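Long-range contacts in tRNA (guanosine(18)-2'-O)-methyltransferase (PDB 1ZJR), which catalyses 2'-O-methylation of guanosine 18 in a subset of tRNAs, with S-adenosyl-L-methionine as methyl donor: residues A41-T45 and I70-H75; A102-S106 and Q130-P134. One frame throughout, in Å; residues are numbered along the deposited sequence.

Contact 1 (A41-T45 and I70-H75); sequences AIVRT and ITQGSH
A helix flank can be joined to a neighbouring turn through one arginine and the packing of a valine, against a turn braced by its own hydroxyls, as residues 41-45 and 70-75 illustrate. The first segment is regular alpha helix within helix 36-49. The second leaves the last turn of helix 68-71 through a type I' beta turn, Thr-71 to Ser-74, before a short 3-10 segment. Gln-72 (phi/psi 60/23) and Gly-73 (89/-3) both have positive phi; at Gly-73 a side chain would be jammed against the preceding carbonyl. The CA atoms come nearest at Arg-44 and Thr-71 (5.6 Å) and at Val-43 and His-75 (6.1 Å).

Hydrogen bonding across the segments belongs to Arg-44. With chi1 and chi2 t and chi3 m, it directs its guanidinium edge at the carbonyl of Ile-70, with NH2 2.9 Å and, more weakly, NE 3.3 Å from O of Ile-70. Beyond the two segments, Arg-44 NH2 meets a sulfate ion, probably from the crystallisation liquor.

Polar bonds within 70-75 brace the turn: Ser-74 N lies 2.9 Å and Ser-74 OG 2.5 Å from Thr-71 O, while Thr-71 OG1 donates to Ser-74 OG at 2.6 Å.

Van der Waals packing completes the contact. Val-43 (chi1 t) sets CG1 3.6 Å from CA of His-75 and 4.0 Å from OG1 of Thr-71; CA of Arg-44 lies 3.6 Å from OG of Ser-74. CG2 of Ile-70 lies 4.3 Å from N of Ala-41, and the Ile-70 side chain goes on to His-37 and Ser-40. Such packing joins the connections of two successive beta-alpha-beta crossovers in the SPOUT methyltransferase fold.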
ATOM      1  N   ALA A  41       1.038  -1.495  11.197  1.00 27.17           N
ATOM      2  CA  ALA A  41      -0.148  -0.655  11.116  1.00 27.33           C
ATOM      3  C   ALA A  41      -0.441  -0.340   9.652  1.00 26.75           C
ATOM      4  O   ALA A  41      -1.597  -0.300   9.237  1.00 28.83           O
ATOM      5  CB  ALA A  41       0.066   0.638  11.907  1.00 28.59           C
ATOM      6  N   ILE A  42       0.612  -0.123   8.870  1.00 24.99           N
ATOM      7  CA  ILE A  42       0.459   0.170   7.451  1.00 25.45           C
ATOM      8  C   ILE A  42      -0.119  -1.046   6.728  1.00 26.87           C
ATOM      9  O   ILE A  42      -0.948  -0.904   5.830  1.00 26.98           O
ATOM     10  CB  ILE A  42       1.814   0.576   6.821  1.00 25.69           C
ATOM     11  CG1 ILE A  42       2.185   1.984   7.303  1.00 25.96           C
ATOM     12  CG2 ILE A  42       1.733   0.525   5.285  1.00 24.44           C
ATOM     13  CD1 ILE A  42       3.562   2.467   6.862  1.00 26.10           C
ATOM     14  N   VAL A  43       0.310  -2.240   7.123  1.00 28.13           N
ATOM     15  CA  VAL A  43      -0.206  -3.454   6.500  1.00 28.29           C
ATOM     16  C   VAL A  43      -1.706  -3.534   6.773  1.00 28.70           C
ATOM     17  O   VAL A  43      -2.494  -3.824   5.868  1.00 29.22           O
ATOM     18  CB  VAL A  43       0.487  -4.725   7.056  1.00 29.90           C
ATOM     19  CG1 VAL A  43      -0.172  -5.974   6.489  1.00 29.96           C
ATOM     20  CG2 VAL A  43       1.959  -4.713   6.685  1.00 28.41           C
ATOM     21  N   ARG A  44      -2.097  -3.265   8.016  1.00 29.33           N
ATOM     22  CA  ARG A  44      -3.509  -3.301   8.400  1.00 29.66           C
ATOM     23  C   ARG A  44      -4.319  -2.298   7.580  1.00 28.20           C
ATOM     24  O   ARG A  44      -5.436  -2.590   7.140  1.00 26.50           O
ATOM     25  CB  ARG A  44      -3.688  -2.987   9.897  1.00 32.54           C
ATOM     26  CG  ARG A  44      -5.103  -3.320  10.399  1.00 36.37           C
ATOM     27  CD  ARG A  44      -5.503  -2.631  11.710  1.00 43.36           C
ATOM     28  NE  ARG A  44      -4.625  -2.928  12.838  1.00 47.42           N
ATOM     29  CZ  ARG A  44      -4.974  -2.786  14.117  1.00 50.47           C
ATOM     30  NH1 ARG A  44      -6.187  -2.363  14.443  1.00 49.65           N
ATOM     31  NH2 ARG A  44      -4.098  -3.048  15.079  1.00 51.31           N
ATOM     32  N   THR A  45      -3.756  -1.109   7.387  1.00 26.90           N
ATOM     33  CA  THR A  45      -4.423  -0.063   6.621  1.00 26.29           C
ATOM     34  C   THR A  45      -4.563  -0.445   5.146  1.00 28.13           C
ATOM     35  O   THR A  45      -5.575  -0.141   4.514  1.00 27.00           O
ATOM     36  CB  THR A  45      -3.655   1.262   6.749  1.00 26.59           C
ATOM     37  OG1 THR A  45      -3.613   1.640   8.130  1.00 25.73           O
ATOM     38  CG2 THR A  45      -4.327   2.354   5.947  1.00 29.16           C
ATOM     39  N   ILE A  70      -0.259  -6.864  16.202  1.00 83.31           N
ATOM     40  CA  ILE A  70      -0.608  -5.525  15.737  1.00 82.31           C
ATOM     41  C   ILE A  70      -1.244  -5.574  14.348  1.00 81.67           C
ATOM     42  O   ILE A  70      -2.017  -4.691  13.977  1.00 81.36           O
ATOM     43  CB  ILE A  70       0.643  -4.606  15.708  1.00 82.27           C
ATOM     44  CG1 ILE A  70       1.149  -4.381  17.136  1.00 81.60           C
ATOM     45  CG2 ILE A  70       0.312  -3.274  15.045  1.00 82.21           C
ATOM     46  CD1 ILE A  70       2.362  -3.477  17.231  1.00 82.15           C
ATOM     47  N   THR A  71      -0.921  -6.612  13.586  1.00 80.91           N
ATOM     48  CA  THR A  71      -1.472  -6.770  12.246  1.00 80.57           C
ATOM     49  C   THR A  71      -2.807  -7.508  12.319  1.00 79.80           C
ATOM     50  O   THR A  71      -3.613  -7.449  11.390  1.00 79.36           O
ATOM     51  CB  THR A  71      -0.513  -7.569  11.338  1.00 81.35           C
ATOM     52  OG1 THR A  71      -1.020  -7.585   9.998  1.00 81.72           O
ATOM     53  CG2 THR A  71      -0.380  -8.998  11.835  1.00 80.99           C
ATOM     54  N   GLN A  72      -3.030  -8.198  13.434  1.00 78.79           N
ATOM     55  CA  GLN A  72      -4.259  -8.957  13.650  1.00 78.06           C
ATOM     56  C   GLN A  72      -4.443 -10.040  12.590  1.00 77.04           C
ATOM     57  O   GLN A  72      -5.561 -10.493  12.343  1.00 77.28           O
ATOM     58  CB  GLN A  72      -5.463  -8.018  13.657  1.00 78.29           C
ATOM     59  N   GLY A  73      -3.341 -10.448  11.968  1.00 75.72           N
ATOM     60  CA  GLY A  73      -3.404 -11.478  10.948  1.00 73.93           C
ATOM     61  C   GLY A  73      -3.650 -10.936   9.552  1.00 72.63           C
ATOM     62  O   GLY A  73      -3.671 -11.696   8.583  1.00 72.12           O
ATOM     63  N   SER A  74      -3.834  -9.623   9.448  1.00 71.26           N
ATOM     64  CA  SER A  74      -4.084  -8.985   8.159  1.00 69.87           C
ATOM     65  C   SER A  74      -2.908  -9.178   7.205  1.00 68.37           C
ATOM     66  O   SER A  74      -3.082  -9.194   5.988  1.00 68.43           O
ATOM     67  CB  SER A  74      -4.361  -7.490   8.348  1.00 70.45           C
ATOM     68  OG  SER A  74      -3.264  -6.832   8.960  1.00 71.71           O
ATOM     69  N   HIS A  75      -1.712  -9.333   7.765  1.00 65.91           N
ATOM     70  CA  HIS A  75      -0.510  -9.529   6.961  1.00 63.54           C
ATOM     71  C   HIS A  75      -0.668 -10.736   6.041  1.00 61.49           C
ATOM     72  O   HIS A  75       0.144 -10.954   5.140  1.00 60.56           O
ATOM     73  CB  HIS A  75       0.700  -9.753   7.872  1.00 65.17           C
ATOM     74  CG  HIS A  75       0.616 -11.007   8.687  1.00 66.67           C
ATOM     75  ND1 HIS A  75      -0.349 -11.206   9.652  1.00 66.61           N
ATOM     76  CD2 HIS A  75       1.357 -12.140   8.660  1.00 67.31           C
ATOM     77  CE1 HIS A  75      -0.198 -12.406  10.183  1.00 67.26           C
ATOM     78  NE2 HIS A  75       0.830 -12.994   9.599  1.00 67.41           N
TER

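Contact 2 (A102-S106 and Q130-P134); sequences ATWLS and QGVSP
A lone antiparallel beta bridge, formed beyond the ends of two parallel strands, joins 102-106, running out of strand 99-103, to the loop 130-134 that follows strand 121-126. Trp-104 and Gly-131 form its non-hydrogen-bonded pair, flanked by the backbone hydrogen bonds Val-132 N to Thr-103 O (3.2 Å) and Leu-105 N to Gln-130 O (2.8 Å). Gly-131 has phi/psi 110/-91; an ideal CB there would fall 2.4 Å from Thr-103 O, a clash.

Trp-104 (chi1 t, chi2 -110°) swings its indole back over the loop. CB of Gln-130 (chi1 m) makes a CH-pi contact, 3.9 Å from the centroid of the six-membered ring; CE3 of Trp-104 lies 3.9 Å from CG2 of Val-132, and CH2 of Trp-104 4.1 Å from CG of Pro-134. Ser-133 N-caps the helix beginning there.

Thr-103 is predicted to bind S-adenosyl-L-methionine. The cross-segment hydrogen bonds use backbone atoms, with the indole packed against the loop, so OG1 of Thr-103 is left to bond a glycerol, probably from the crystallisation liquor.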
ATOM      1  N   ALA A 102       4.418  10.257  -4.570  1.00 28.72           N
ATOM      2  CA  ALA A 102       5.295  10.177  -3.409  1.00 28.15           C
ATOM      3  C   ALA A 102       5.152  11.305  -2.403  1.00 27.59           C
ATOM      4  O   ALA A 102       5.019  12.470  -2.766  1.00 26.75           O
ATOM      5  CB  ALA A 102       6.741  10.093  -3.874  1.00 28.58           C
ATOM      6  N   THR A 103       5.189  10.948  -1.122  1.00 28.12           N
ATOM      7  CA  THR A 103       5.105  11.943  -0.061  1.00 27.10           C
ATOM      8  C   THR A 103       6.472  12.613  -0.019  1.00 27.43           C
ATOM      9  O   THR A 103       7.483  11.960   0.244  1.00 27.75           O
ATOM     10  CB  THR A 103       4.845  11.291   1.304  1.00 26.67           C
ATOM     11  OG1 THR A 103       5.867  10.315   1.556  1.00 27.45           O
ATOM     12  CG2 THR A 103       3.477  10.620   1.322  1.00 26.04           C
ATOM     13  N   TRP A 104       6.496  13.913  -0.285  1.00 29.16           N
ATOM     14  CA  TRP A 104       7.741  14.679  -0.296  1.00 30.11           C
ATOM     15  C   TRP A 104       7.496  15.968   0.482  1.00 30.45           C
ATOM     16  O   TRP A 104       6.665  16.791   0.093  1.00 29.44           O
ATOM     17  CB  TRP A 104       8.140  14.967  -1.753  1.00 30.14           C
ATOM     18  CG  TRP A 104       9.437  15.714  -1.925  1.00 31.91           C
ATOM     19  CD1 TRP A 104       9.586  17.001  -2.350  1.00 33.27           C
ATOM     20  CD2 TRP A 104      10.763  15.217  -1.678  1.00 30.63           C
ATOM     21  NE1 TRP A 104      10.922  17.339  -2.387  1.00 34.11           N
ATOM     22  CE2 TRP A 104      11.665  16.265  -1.978  1.00 32.15           C
ATOM     23  CE3 TRP A 104      11.274  13.989  -1.235  1.00 30.54           C
ATOM     24  CZ2 TRP A 104      13.054  16.123  -1.847  1.00 30.40           C
ATOM     25  CZ3 TRP A 104      12.657  13.847  -1.105  1.00 30.47           C
ATOM     26  CH2 TRP A 104      13.530  14.913  -1.411  1.00 30.57           C
ATOM     27  N   LEU A 105       8.210  16.126   1.591  1.00 32.62           N
ATOM     28  CA  LEU A 105       8.051  17.296   2.452  1.00 37.17           C
ATOM     29  C   LEU A 105       8.755  18.488   1.820  1.00 39.20           C
ATOM     30  O   LEU A 105       9.957  18.686   1.995  1.00 39.20           O
ATOM     31  CB  LEU A 105       8.625  16.996   3.844  1.00 37.87           C
ATOM     32  CG  LEU A 105       8.151  17.847   5.026  1.00 42.26           C
ATOM     33  CD1 LEU A 105       6.628  17.765   5.151  1.00 40.19           C
ATOM     34  CD2 LEU A 105       8.814  17.342   6.304  1.00 39.97           C
ATOM     35  N   SER A 106       7.988  19.278   1.080  1.00 40.41           N
ATOM     36  CA  SER A 106       8.529  20.438   0.395  1.00 44.72           C
ATOM     37  C   SER A 106       7.405  21.400   0.034  1.00 45.26           C
ATOM     38  O   SER A 106       6.266  20.984  -0.183  1.00 44.45           O
ATOM     39  CB  SER A 106       9.256  19.983  -0.872  1.00 45.19           C
ATOM     40  OG  SER A 106       9.786  21.080  -1.584  1.00 51.90           O
ATOM     41  N   GLN A 130      12.644  13.658   4.090  1.00 29.72           N
ATOM     42  CA  GLN A 130      11.484  14.355   3.536  1.00 30.73           C
ATOM     43  C   GLN A 130      10.364  13.405   3.098  1.00 30.15           C
ATOM     44  O   GLN A 130       9.531  13.755   2.263  1.00 32.05           O
ATOM     45  CB  GLN A 130      11.927  15.235   2.361  1.00 32.25           C
ATOM     46  CG  GLN A 130      12.910  16.330   2.775  1.00 34.60           C
ATOM     47  CD  GLN A 130      13.344  17.214   1.622  1.00 35.72           C
ATOM     48  OE1 GLN A 130      12.581  18.051   1.134  1.00 35.25           O
ATOM     49  NE2 GLN A 130      14.573  17.025   1.173  1.00 34.48           N
ATOM     50  N   GLY A 131      10.333  12.215   3.689  1.00 29.85           N
ATOM     51  CA  GLY A 131       9.316  11.236   3.341  1.00 28.03           C
ATOM     52  C   GLY A 131       9.994  10.113   2.584  1.00 26.79           C
ATOM     53  O   GLY A 131      10.474   9.144   3.180  1.00 26.61           O
ATOM     54  N   VAL A 132      10.029  10.237   1.263  1.00 26.88           N
ATOM     55  CA  VAL A 132      10.699   9.251   0.433  1.00 27.38           C
ATOM     56  C   VAL A 132      12.108   9.791   0.195  1.00 28.32           C
ATOM     57  O   VAL A 132      12.401  10.946   0.504  1.00 28.20           O
ATOM     58  CB  VAL A 132       9.994   9.066  -0.933  1.00 26.64           C
ATOM     59  CG1 VAL A 132       8.559   8.556  -0.719  1.00 26.95           C
ATOM     60  CG2 VAL A 132       9.988  10.384  -1.702  1.00 26.73           C
ATOM     61  N   SER A 133      12.979   8.956  -0.352  1.00 28.68           N
ATOM     62  CA  SER A 133      14.345   9.382  -0.627  1.00 29.91           C
ATOM     63  C   SER A 133      14.375  10.295  -1.847  1.00 31.14           C
ATOM     64  O   SER A 133      13.409  10.369  -2.607  1.00 29.56           O
ATOM     65  CB  SER A 133      15.217   8.162  -0.900  1.00 29.11           C
ATOM     66  OG  SER A 133      14.714   7.451  -2.017  1.00 29.38           O
ATOM     67  N   PRO A 134      15.483  11.028  -2.034  1.00 31.62           N
ATOM     68  CA  PRO A 134      15.580  11.917  -3.193  1.00 31.70           C
ATOM     69  C   PRO A 134      15.626  11.079  -4.473  1.00 31.37           C
ATOM     70  O   PRO A 134      15.167  11.516  -5.531  1.00 31.19           O
ATOM     71  CB  PRO A 134      16.885  12.671  -2.942  1.00 32.27           C
ATOM     72  CG  PRO A 134      16.944  12.732  -1.444  1.00 32.98           C
ATOM     73  CD  PRO A 134      16.545  11.324  -1.056  1.00 31.63           C
TER

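Overall arrangement
Contact 1 closes before contact 2 opens, so the two lie in series along the chain, their centres 24 Å apart and their nearest atoms about 10 Å apart. Both belong to one parallel sheet system: contact 1 joins elements linking strands 26-31, 51-57 and 79-82, whereas contact 2 extends from the neighbouring strands 121-126 and 99-103. Helix 157-174, following the predicted cofactor residue Leu-155, packs on Ala-41 and Ile-42 of contact 1. In this knotted fold, then, contact 1 joins the connections between the three strands that come first in the chain, grouped toward one edge of the sheet, and contact 2 holds together two loops beside the predicted S-adenosyl-L-methionine site.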